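Long-range contacts in SusD homolog (Bacteroides thetaiotaomicron VPI-5482, PDB 3IHV), which probably binds glycans at the outer membrane of the bacterium, as a SusD-family lipoprotein partner of a TonB-dependent transporter does: residues G234-L239 with E258-I263; T307-W312 with L323-Y328; D318-L323 with A425-G430; N421-V426 with E453-E458. One frame throughout, in Å; residues are numbered along the deposited sequence. Where two conformers were deposited one is given.

Contact 1 of 4, residues G234-L239 with E258-I263; sequences GKHGLL and ESLIEI. With EDO (1,2-ethanediol), chain N.
His-236 lays one face of its imidazole against Leu-260: the methyl CD2 stands 3.7 Å from the ring centroid, 19° off the normal and shifted toward the rim at ND1, a CH-pi contact. The ring's rotation is held by ND1, which is hydrogen-bonded to the carbonyl of Thr-257, just ahead of the partner segment. At Gly-237 the backbone itself does the touching, its carbonyl O lying 3.2 Å from CB of Glu-258. The segment is the loop between helices 219-232 and 242-250, and it runs past the start of strand 259-263, which pairs antiparallel with strand 392-396 and carries a classic beta bulge where Leu-260 and Ile-261 both face Leu-395. Leu-238 turns its CB largely from the partner, yet its CD2 comes back to 3.6 Å from OE2 of Glu-258, packing beside the carboxylate. Leu-239 supplies the polar link. Its backbone N donates to Glu-258 OE1 over 2.9 Å in a nearly straight bond (166°), arriving on the anti side of the carboxylate, while its CG rests 3.7 Å from the same oxygen. The glutamate reaches this point because CG is anti to the backbone N (chi1 -174°) and the chain continues extended. Both oxygens are also engaged by arginines, OE1 by Arg-429 and OE2 by Arg-396, which pins the buried carboxylate. An alanine in place of Glu-258 would probably cost Arg-429 and Arg-396 the carboxylate they share and leave the N-H of Leu-239 without its acceptor.

Contact 2 of 4, residues T307-W312 with L323-Y328; sequences TFVLDW and LSIANY
Trp-312 holds the six-membered part of its indole against Ser-324 and Ile-325, where helix 320-324 gives way to strand 325-330. CE3 lies 3.6 Å from the terminal methyl CD1 of Ile-325, and CH2, farther round the same ring, is 3.5 Å from OG of Ser-324; both partners approach obliquely. The serine CB also packs on this ring, but its hydroxyl is hydrogen-bonded to the backbone O of Arg-320, one turn back in its own helix. Ile-325 is the main apolar plug. With CG1 anti to its own carbonyl carbon (chi1 -58°) and the chain then extended, CD1 is carried among three side chains of helix 306-313. Besides the indole it meets CG2 of Val-309 at 3.9 Å, and CE2 of Phe-308 stands a little farther off at 4.2 Å. The indole is held by more than this packing, because NE1 is hydrogen-bonded to OD2 of Asp-318 and the ring stacks with Tyr-461 of helix 448-463. An alanine in place of Trp-312 would probably open a gap beside CD1 of Ile-325 and deprive the Asp-318 carboxylate of one donor. Wholly buried, the contact is a small hydrophobic core in which one face of a short helix packs against the point where a second helix passes directly into the central strand of a three-stranded antiparallel sheet.

Contact 3 of 4, residues D318-L323 with A425-G430; sequences DIRRDL and AVRRRG
Arg-320 and Gly-430 form the tight part of this contact. The guanidinium lies with one face over the glycine, NE 3.6 Å from CA, at the last turn of helix 417-430. A CB on Gly-430 would probably come too close to NE of Arg-320. Beside it, the backbone N of Ile-319 donates to Gly-430 O at 2.9 Å.

Asp-318 fixes the arginine side-on. Its OD1 takes NE in the guanidinium plane, a nearly straight bond of 3.0 Å, and OD2 takes NH2. The same OD1 accepts the backbone N of Arg-320, so one oxygen both caps the start of helix 320-324 and orients the side chain; the bend at chi3 (-66°) helps fold the arginine back toward this carboxylate. NH1 lies 3.8 Å from CG1 of Val-426 and is salt-bridged to Glu-458 and Glu-462 of helix 448-463.

Packing is looser toward Arg-427. Its NH1 stays 4.0 Å from NH2 of Arg-320, at the edge of that guanidinium, with the two planes steeply inclined. A water bridges the gap to Asp-318, donating to OD2 and accepting from Arg-427 NH1, and Glu-458 also pairs with Arg-427; these acidic groups probably offset the repulsion of the like charges. On the solvent side the exposed Ile-319 rests CG1 against Gly-430 O, 3.2 Å away. Together these groups make a largely buried salt-bridge network that joins a capped helix start to the C-terminal end of another helix.

Contact 4 of 4, residues N421-V426 with E453-E458; sequences NAINAV and EAVRKE
Helices 417-430 and 448-463 run in broadly the same direction here, their local axes inclined by 35° and 11.5 Å apart at closest approach, with Ile-423 and Val-455 nearest in the backbone. This is helix-to-helix packing within the alpha-helical body of the SusD family, whose sequence families belong to the TPR clan. Ile-423 carries most of the contact. Its CG1 is anti to the backbone N (chi1 -170°) and the chain goes on extended, carrying CD1 across to the second helix. There the methyl meets CG2 of Val-455, in the conformer given, at 3.9 Å and CB of Glu-458 at 3.8 Å, one helical turn farther along, so that it is lodged between the two. The glutamate thus offers its aliphatic stem to the isoleucine and keeps its charge for other partners. Leu-402 of helix 397-412 touches both Ile-423 and Glu-458, adding a third helix to the buried cluster. Beyond CG the glutamate bends at chi2 (66°), and its carboxylate is taken up by Arg-320 and Arg-427 of the neighbouring contact. The side chains of Val-426 and Glu-458 run antiparallel alongside each other, with CG1 of Val-426 4.1 Å from OE2 of Glu-458.

Overall arrangement
Contact 1 closes first along the chain and lies apart from contact 2, their centres about 25 Å from each other. Contacts 2 and 3 cross in sequence, share Leu-323 and both use helix 320-324; contacts 3 and 4 share Ala-425 and Val-426 on helix 417-430, with centres about 11 Å apart. Contact 3 is therefore the hub. Arg-429 ties it to Glu-258 of contact 1, Asp-318 to Trp-312 of contact 2, and Arg-320 and Arg-427 to Glu-458 of contact 4. Contacts 2, 3 and 4 all belong to the SusD-family part of the chain, and these salt bridges and hydrogen bonds link its helices to the start of strand 259-263 and, through Leu-239, to the loop after helix 219-232.

Contact 1 of 4, residues G234-L239 with E258-I263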
# COMPACT_ATOMS: atom_id res chain seq x y z
N GLY A 234 15.03 -5.26 18.12
CA GLY A 234 14.10 -5.34 19.21
C GLY A 234 13.27 -4.07 19.36
O GLY A 234 12.58 -3.91 20.37
N LYS A 235 13.34 -3.17 18.38
CA LYS A 235 12.65 -1.89 18.50
C LYS A 235 11.23 -1.93 17.98
O LYS A 235 10.49 -0.99 18.21
CB LYS A 235 13.46 -0.80 17.77
CG LYS A 235 14.83 -0.55 18.38
CD LYS A 235 14.78 0.40 19.57
CE LYS A 235 16.00 0.25 20.49
NZ LYS A 235 17.31 0.52 19.80
N HIS A 236 10.85 -2.96 17.23
CA HIS A 236 9.52 -3.02 16.67
C HIS A 236 8.91 -4.41 16.91
O HIS A 236 9.61 -5.33 17.33
CB HIS A 236 9.53 -2.61 15.18
CG HIS A 236 9.78 -1.16 14.97
ND1 HIS A 236 8.80 -0.21 15.07
CD2 HIS A 236 10.94 -0.48 14.76
CE1 HIS A 236 9.33 1.00 14.92
NE2 HIS A 236 10.63 0.86 14.71
N GLY A 237 7.61 -4.52 16.69
CA GLY A 237 6.93 -5.80 16.91
C GLY A 237 5.56 -5.82 16.30
O GLY A 237 5.15 -4.89 15.59
N LEU A 238 4.84 -6.91 16.60
CA LEU A 238 3.47 -7.09 16.18
C LEU A 238 2.54 -6.73 17.32
O LEU A 238 2.79 -7.11 18.51
CB LEU A 238 3.21 -8.54 15.76
CG LEU A 238 4.08 -9.08 14.62
CD1 LEU A 238 3.88 -10.60 14.38
CD2 LEU A 238 3.81 -8.24 13.36
N LEU A 239 1.48 -6.02 17.00
CA LEU A 239 0.46 -5.75 17.97
C LEU A 239 -0.09 -7.10 18.39
O LEU A 239 -0.25 -8.02 17.55
CB LEU A 239 -0.67 -4.85 17.45
CG LEU A 239 -0.27 -3.46 16.97
CD1 LEU A 239 -1.51 -2.60 16.71
CD2 LEU A 239 0.66 -2.78 18.02
N GLU A 258 4.17 -1.53 15.42
CA GLU A 258 4.03 -2.23 14.13
C GLU A 258 3.91 -1.30 12.94
O GLU A 258 4.37 -1.61 11.85
CB GLU A 258 2.81 -3.17 14.20
CG GLU A 258 2.67 -4.03 12.96
CD GLU A 258 1.70 -5.19 13.08
OE1 GLU A 258 1.12 -5.44 14.17
OE2 GLU A 258 1.55 -5.84 12.02
N SER A 259 3.23 -0.19 13.10
CA SER A 259 3.04 0.74 12.02
C SER A 259 4.34 1.47 11.68
O SER A 259 4.81 2.29 12.45
CB SER A 259 1.99 1.78 12.41
OG SER A 259 1.73 2.58 11.28
N LEU A 260 4.89 1.20 10.52
CA LEU A 260 6.14 1.83 10.08
C LEU A 260 5.87 3.05 9.17
O LEU A 260 6.30 4.16 9.49
CB LEU A 260 7.00 0.77 9.41
CG LEU A 260 7.41 -0.40 10.33
CD1 LEU A 260 8.24 -1.40 9.50
CD2 LEU A 260 8.17 0.02 11.59
N ILE A 261 5.10 2.85 8.09
CA ILE A 261 4.74 3.90 7.17
C ILE A 261 3.21 3.92 7.09
O ILE A 261 2.61 3.01 6.57
CB ILE A 261 5.36 3.72 5.76
CG1 ILE A 261 6.88 3.61 5.87
CG2 ILE A 261 4.91 4.91 4.84
CD1 ILE A 261 7.60 3.27 4.53
N GLU A 262 2.61 4.95 7.67
CA GLU A 262 1.19 5.06 7.70
C GLU A 262 0.87 6.50 7.33
O GLU A 262 1.49 7.43 7.86
CB GLU A 262 0.67 4.66 9.10
CG GLU A 262 -0.85 4.69 9.26
CD GLU A 262 -1.32 4.30 10.64
OE1 GLU A 262 -0.46 4.10 11.55
OE2 GLU A 262 -2.54 4.14 10.79
N ILE A 263 -0.09 6.68 6.41
CA ILE A 263 -0.51 7.99 5.96
C ILE A 263 -1.66 8.45 6.82
O ILE A 263 -2.68 7.76 6.93
CB ILE A 263 -1.01 7.96 4.49
CG1 ILE A 263 -0.05 7.16 3.61
CG2 ILE A 263 -1.24 9.39 3.96
CD1 ILE A 263 1.41 7.55 3.77
C1 EDO N . 5.24 8.59 5.95
O1 EDO N . 5.67 8.47 7.32
C2 EDO N . 3.71 8.44 5.85
O2 EDO N . 2.97 9.31 6.72

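Contact 2 of 4, residues T307-W312 with L323-Y328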
# COMPACT_ATOMS: atom_id res chain seq x y z
N THR A 307 -13.06 -17.14 -4.47
CA THR A 307 -12.15 -18.25 -4.32
C THR A 307 -11.10 -18.01 -3.21
O THR A 307 -10.65 -18.95 -2.54
CB THR A 307 -11.53 -18.61 -5.63
OG1 THR A 307 -11.14 -17.42 -6.30
CG2 THR A 307 -12.58 -19.37 -6.54
N PHE A 308 -10.71 -16.75 -3.00
CA PHE A 308 -9.83 -16.40 -1.88
C PHE A 308 -10.53 -16.71 -0.56
O PHE A 308 -9.94 -17.33 0.35
CB PHE A 308 -9.44 -14.92 -1.99
CG PHE A 308 -8.55 -14.42 -0.86
CD1 PHE A 308 -7.39 -15.08 -0.52
CD2 PHE A 308 -8.85 -13.22 -0.19
CE1 PHE A 308 -6.58 -14.60 0.47
CE2 PHE A 308 -8.03 -12.76 0.81
CZ PHE A 308 -6.91 -13.45 1.13
N VAL A 309 -11.79 -16.28 -0.46
CA VAL A 309 -12.62 -16.60 0.69
C VAL A 309 -12.67 -18.10 0.93
O VAL A 309 -12.48 -18.55 2.08
CB VAL A 309 -14.07 -16.06 0.59
CG1 VAL A 309 -14.93 -16.56 1.78
CG2 VAL A 309 -14.10 -14.54 0.45
N LEU A 310 -12.95 -18.88 -0.12
CA LEU A 310 -13.03 -20.33 0.05
C LEU A 310 -11.71 -20.92 0.57
O LEU A 310 -11.74 -21.77 1.48
CB LEU A 310 -13.50 -21.00 -1.24
CG LEU A 310 -14.90 -20.60 -1.71
CD1 LEU A 310 -15.22 -21.24 -3.08
CD2 LEU A 310 -16.02 -20.94 -0.70
N ASP A 311 -10.57 -20.50 0.00
CA ASP A 311 -9.26 -21.00 0.46
C ASP A 311 -9.08 -20.68 1.92
O ASP A 311 -8.75 -21.55 2.72
CB ASP A 311 -8.09 -20.40 -0.29
CG ASP A 311 -7.97 -20.91 -1.68
OD1 ASP A 311 -8.60 -21.94 -1.99
OD2 ASP A 311 -7.27 -20.23 -2.48
N TRP A 312 -9.36 -19.44 2.28
CA TRP A 312 -9.11 -18.98 3.64
C TRP A 312 -10.03 -19.64 4.65
O TRP A 312 -9.63 -19.86 5.79
CB TRP A 312 -9.30 -17.47 3.75
CG TRP A 312 -8.42 -16.80 4.76
CD1 TRP A 312 -7.72 -17.39 5.76
CD2 TRP A 312 -8.22 -15.38 4.89
NE1 TRP A 312 -7.04 -16.43 6.47
CE2 TRP A 312 -7.33 -15.19 5.97
CE3 TRP A 312 -8.68 -14.26 4.19
CZ2 TRP A 312 -6.89 -13.92 6.37
CZ3 TRP A 312 -8.24 -13.01 4.57
CH2 TRP A 312 -7.36 -12.84 5.66
N LEU A 323 -11.68 -10.65 10.33
CA LEU A 323 -11.27 -9.28 10.55
C LEU A 323 -10.93 -8.59 9.25
O LEU A 323 -10.95 -7.35 9.22
CB LEU A 323 -10.08 -9.19 11.50
CG LEU A 323 -10.42 -9.52 12.93
CD1 LEU A 323 -9.16 -9.73 13.80
CD2 LEU A 323 -11.29 -8.38 13.54
N SER A 324 -10.65 -9.37 8.20
CA SER A 324 -10.25 -8.85 6.90
C SER A 324 -11.33 -8.73 5.84
O SER A 324 -11.30 -7.81 5.00
CB SER A 324 -9.13 -9.75 6.35
OG SER A 324 -7.98 -9.71 7.19
N ILE A 325 -12.34 -9.61 5.92
CA ILE A 325 -13.38 -9.75 4.89
C ILE A 325 -14.77 -9.63 5.51
O ILE A 325 -15.06 -10.31 6.50
CB ILE A 325 -13.28 -11.11 4.17
CG1 ILE A 325 -11.90 -11.29 3.53
CG2 ILE A 325 -14.37 -11.28 3.10
CD1 ILE A 325 -11.65 -12.69 2.89
N ALA A 326 -15.59 -8.75 4.92
CA ALA A 326 -16.93 -8.49 5.36
C ALA A 326 -17.93 -9.21 4.47
O ALA A 326 -18.01 -8.92 3.28
CB ALA A 326 -17.26 -6.98 5.34
N ASN A 327 -18.69 -10.11 5.05
CA ASN A 327 -19.76 -10.80 4.33
C ASN A 327 -21.09 -10.11 4.59
O ASN A 327 -22.16 -10.68 4.33
CB ASN A 327 -19.82 -12.28 4.75
CG ASN A 327 -20.24 -12.48 6.20
OD1 ASN A 327 -20.35 -11.53 6.99
ND2 ASN A 327 -20.51 -13.73 6.57
N TYR A 328 -21.01 -8.85 5.01
CA TYR A 328 -22.17 -8.09 5.47
C TYR A 328 -22.08 -6.68 4.97
O TYR A 328 -21.02 -6.24 4.55
CB TYR A 328 -22.16 -8.04 7.01
CG TYR A 328 -20.89 -7.44 7.61
CD1 TYR A 328 -20.77 -6.05 7.78
CD2 TYR A 328 -19.81 -8.23 7.96
CE1 TYR A 328 -19.63 -5.48 8.31
CE2 TYR A 328 -18.65 -7.68 8.49
CZ TYR A 328 -18.57 -6.29 8.68
OH TYR A 328 -17.41 -5.71 9.18

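Contact 3 of 4, residues D318-L323 with A425-G430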
# COMPACT_ATOMS: atom_id res chain seq x y z
N ASP A 318 -7.76 -19.21 11.95
CA ASP A 318 -7.09 -17.96 11.58
C ASP A 318 -8.08 -16.82 11.80
O ASP A 318 -9.07 -16.68 11.04
CB ASP A 318 -6.68 -18.05 10.12
CG ASP A 318 -5.86 -16.88 9.67
OD1 ASP A 318 -5.97 -15.78 10.27
OD2 ASP A 318 -5.13 -17.05 8.66
N ILE A 319 -7.81 -16.00 12.82
CA ILE A 319 -8.73 -14.92 13.20
C ILE A 319 -8.70 -13.74 12.23
O ILE A 319 -9.55 -12.86 12.28
CB ILE A 319 -8.53 -14.43 14.67
CG1 ILE A 319 -7.23 -13.64 14.84
CG2 ILE A 319 -8.68 -15.63 15.64
CD1 ILE A 319 -7.16 -12.86 16.14
N ARG A 320 -7.71 -13.70 11.35
CA ARG A 320 -7.59 -12.58 10.45
C ARG A 320 -8.66 -12.61 9.39
O ARG A 320 -8.97 -11.58 8.84
CB ARG A 320 -6.26 -12.59 9.76
CG ARG A 320 -5.09 -12.39 10.70
CD ARG A 320 -3.77 -12.64 10.01
NE ARG A 320 -3.63 -14.05 9.63
CZ ARG A 320 -2.52 -14.59 9.11
NH1 ARG A 320 -1.43 -13.87 8.92
NH2 ARG A 320 -2.48 -15.86 8.80
N ARG A 321 -9.17 -13.80 9.08
CA ARG A 321 -10.15 -13.95 7.99
C ARG A 321 -11.39 -13.07 8.21
O ARG A 321 -11.69 -12.24 7.38
CB ARG A 321 -10.51 -15.41 7.79
CG ARG A 321 -11.53 -15.68 6.62
CD ARG A 321 -11.88 -17.18 6.44
NE ARG A 321 -12.36 -17.65 7.73
CZ ARG A 321 -11.67 -18.35 8.62
NH1 ARG A 321 -10.41 -18.77 8.39
NH2 ARG A 321 -12.23 -18.62 9.78
N ASP A 322 -12.06 -13.25 9.33
CA ASP A 322 -13.23 -12.43 9.65
C ASP A 322 -12.92 -10.95 9.93
O ASP A 322 -13.81 -10.11 9.81
CB ASP A 322 -13.99 -13.03 10.83
CG ASP A 322 -14.56 -14.38 10.50
OD1 ASP A 322 -14.96 -14.61 9.34
OD2 ASP A 322 -14.61 -15.23 11.40
N LEU A 323 -11.68 -10.65 10.33
CA LEU A 323 -11.27 -9.28 10.55
C LEU A 323 -10.93 -8.59 9.25
O LEU A 323 -10.95 -7.35 9.22
CB LEU A 323 -10.08 -9.19 11.50
CG LEU A 323 -10.42 -9.52 12.93
CD1 LEU A 323 -9.16 -9.73 13.80
CD2 LEU A 323 -11.29 -8.38 13.54
N ALA A 425 5.99 -15.96 13.60
CA ALA A 425 5.55 -14.85 14.48
C ALA A 425 4.27 -14.28 13.92
O ALA A 425 3.31 -14.00 14.67
CB ALA A 425 6.60 -13.75 14.58
N VAL A 426 4.27 -14.10 12.60
CA VAL A 426 3.10 -13.58 11.92
C VAL A 426 1.89 -14.55 12.01
O VAL A 426 0.77 -14.12 12.32
CB VAL A 426 3.39 -13.23 10.47
CG1 VAL A 426 2.10 -12.85 9.74
CG2 VAL A 426 4.40 -12.08 10.43
N ARG A 427 2.12 -15.84 11.81
CA ARG A 427 1.05 -16.84 11.91
C ARG A 427 0.48 -16.91 13.34
O ARG A 427 -0.73 -17.00 13.54
CB ARG A 427 1.60 -18.23 11.58
CG ARG A 427 2.29 -18.44 10.24
CD ARG A 427 1.43 -18.85 9.18
NE ARG A 427 0.64 -20.05 9.50
CZ ARG A 427 -0.53 -20.29 8.93
NH1 ARG A 427 -0.99 -19.47 7.98
NH2 ARG A 427 -1.27 -21.34 9.30
N ARG A 428 1.36 -16.88 14.34
CA ARG A 428 0.89 -16.96 15.72
C ARG A 428 -0.02 -15.79 16.07
O ARG A 428 -1.07 -15.93 16.67
CB ARG A 428 2.10 -17.04 16.65
CG ARG A 428 2.81 -18.39 16.51
CD ARG A 428 4.14 -18.41 17.21
NE ARG A 428 4.80 -19.69 17.07
CZ ARG A 428 5.92 -20.04 17.70
NH1 ARG A 428 6.53 -19.19 18.53
NH2 ARG A 428 6.44 -21.25 17.51
N ARG A 429 0.41 -14.58 15.70
CA ARG A 429 -0.42 -13.43 15.99
C ARG A 429 -1.76 -13.59 15.24
O ARG A 429 -2.83 -13.26 15.79
CB ARG A 429 0.33 -12.14 15.61
CG ARG A 429 -0.27 -10.86 16.13
CD ARG A 429 -1.34 -10.30 15.22
NE ARG A 429 -0.81 -9.83 13.97
CZ ARG A 429 -0.31 -8.62 13.74
NH1 ARG A 429 -0.24 -7.70 14.71
NH2 ARG A 429 0.11 -8.31 12.53
N GLY A 430 -1.68 -14.05 13.99
CA GLY A 430 -2.86 -14.23 13.13
C GLY A 430 -3.84 -15.27 13.62
O GLY A 430 -5.02 -15.24 13.25
O HOH W 1 -3.97 -19.38 7.84

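Contact 4 of 4, residues N421-V426 with E453-E458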
# COMPACT_ATOMS: atom_id res chain seq x y z
N ASN A 421 11.11 -18.46 12.03
CA ASN A 421 10.72 -17.65 13.17
C ASN A 421 9.95 -16.41 12.75
O ASN A 421 8.98 -16.02 13.41
CB ASN A 421 11.93 -17.26 14.04
CG ASN A 421 12.52 -18.44 14.81
OD1 ASN A 421 11.88 -19.48 15.01
ND2 ASN A 421 13.77 -18.28 15.25
N ALA A 422 10.35 -15.80 11.63
CA ALA A 422 9.72 -14.57 11.14
C ALA A 422 8.31 -14.85 10.67
O ALA A 422 7.35 -14.18 11.11
CB ALA A 422 10.56 -13.94 10.02
N ILE A 423 8.15 -15.87 9.82
CA ILE A 423 6.81 -16.24 9.32
C ILE A 423 5.90 -16.79 10.46
O ILE A 423 4.72 -16.43 10.54
CB ILE A 423 6.81 -17.16 8.06
CG1 ILE A 423 5.36 -17.26 7.53
CG2 ILE A 423 7.43 -18.54 8.33
CD1 ILE A 423 5.23 -17.63 6.07
N ASN A 424 6.45 -17.58 11.36
CA ASN A 424 5.66 -18.13 12.49
C ASN A 424 5.23 -17.05 13.48
O ASN A 424 4.14 -17.16 14.05
CB ASN A 424 6.34 -19.32 13.13
CG ASN A 424 6.25 -20.56 12.26
OD1 ASN A 424 5.35 -20.67 11.42
ND2 ASN A 424 7.19 -21.48 12.43
N ALA A 425 5.99 -15.96 13.60
CA ALA A 425 5.55 -14.85 14.48
C ALA A 425 4.27 -14.28 13.92
O ALA A 425 3.31 -14.00 14.67
CB ALA A 425 6.60 -13.75 14.58
N VAL A 426 4.27 -14.10 12.60
CA VAL A 426 3.10 -13.58 11.92
C VAL A 426 1.89 -14.55 12.01
O VAL A 426 0.77 -14.12 12.32
CB VAL A 426 3.39 -13.23 10.47
CG1 VAL A 426 2.10 -12.85 9.74
CG2 VAL A 426 4.40 -12.08 10.43
N GLU A 453 5.95 -20.93 -1.62
CA GLU A 453 4.51 -20.97 -1.82
C GLU A 453 3.82 -20.56 -0.54
O GLU A 453 2.86 -19.74 -0.58
CB GLU A 453 4.07 -22.38 -2.27
N ALA A 454 4.32 -21.04 0.61
CA ALA A 454 3.72 -20.68 1.91
C ALA A 454 3.83 -19.21 2.19
O ALA A 454 2.85 -18.59 2.66
CB ALA A 454 4.38 -21.49 3.10
N VAL A 455 4.98 -18.61 1.90
CA VAL A 455 5.17 -17.18 2.19
C VAL A 455 4.34 -16.31 1.25
O VAL A 455 3.73 -15.32 1.67
CB VAL A 455 6.63 -16.72 2.12
CG1 VAL A 455 6.75 -15.23 2.59
CG2 VAL A 455 7.54 -17.57 2.94
N ARG A 456 4.26 -16.71 -0.01
CA ARG A 456 3.43 -15.96 -0.97
C ARG A 456 1.94 -15.97 -0.55
O ARG A 456 1.25 -14.93 -0.61
CB ARG A 456 3.67 -16.48 -2.38
CG ARG A 456 5.10 -16.22 -2.83
CD ARG A 456 5.36 -16.63 -4.26
NE ARG A 456 6.66 -16.18 -4.76
CZ ARG A 456 7.08 -16.37 -6.01
NH1 ARG A 456 6.30 -16.98 -6.92
NH2 ARG A 456 8.28 -15.95 -6.38
N LYS A 457 1.48 -17.11 -0.02
CA LYS A 457 0.12 -17.22 0.48
C LYS A 457 -0.07 -16.39 1.77
O LYS A 457 -1.10 -15.69 1.95
CB LYS A 457 -0.24 -18.69 0.74
CG LYS A 457 -1.67 -18.88 1.17
CD LYS A 457 -2.08 -20.38 1.20
CE LYS A 457 -1.41 -21.09 2.33
NZ LYS A 457 -1.99 -22.44 2.48
N GLU A 458 0.91 -16.47 2.66
CA GLU A 458 0.82 -15.74 3.94
C GLU A 458 0.64 -14.26 3.72
O GLU A 458 -0.06 -13.59 4.47
CB GLU A 458 2.05 -16.02 4.81
CG GLU A 458 1.86 -15.59 6.22
CD GLU A 458 0.79 -16.40 6.93
OE1 GLU A 458 0.65 -17.61 6.62
OE2 GLU A 458 0.09 -15.83 7.80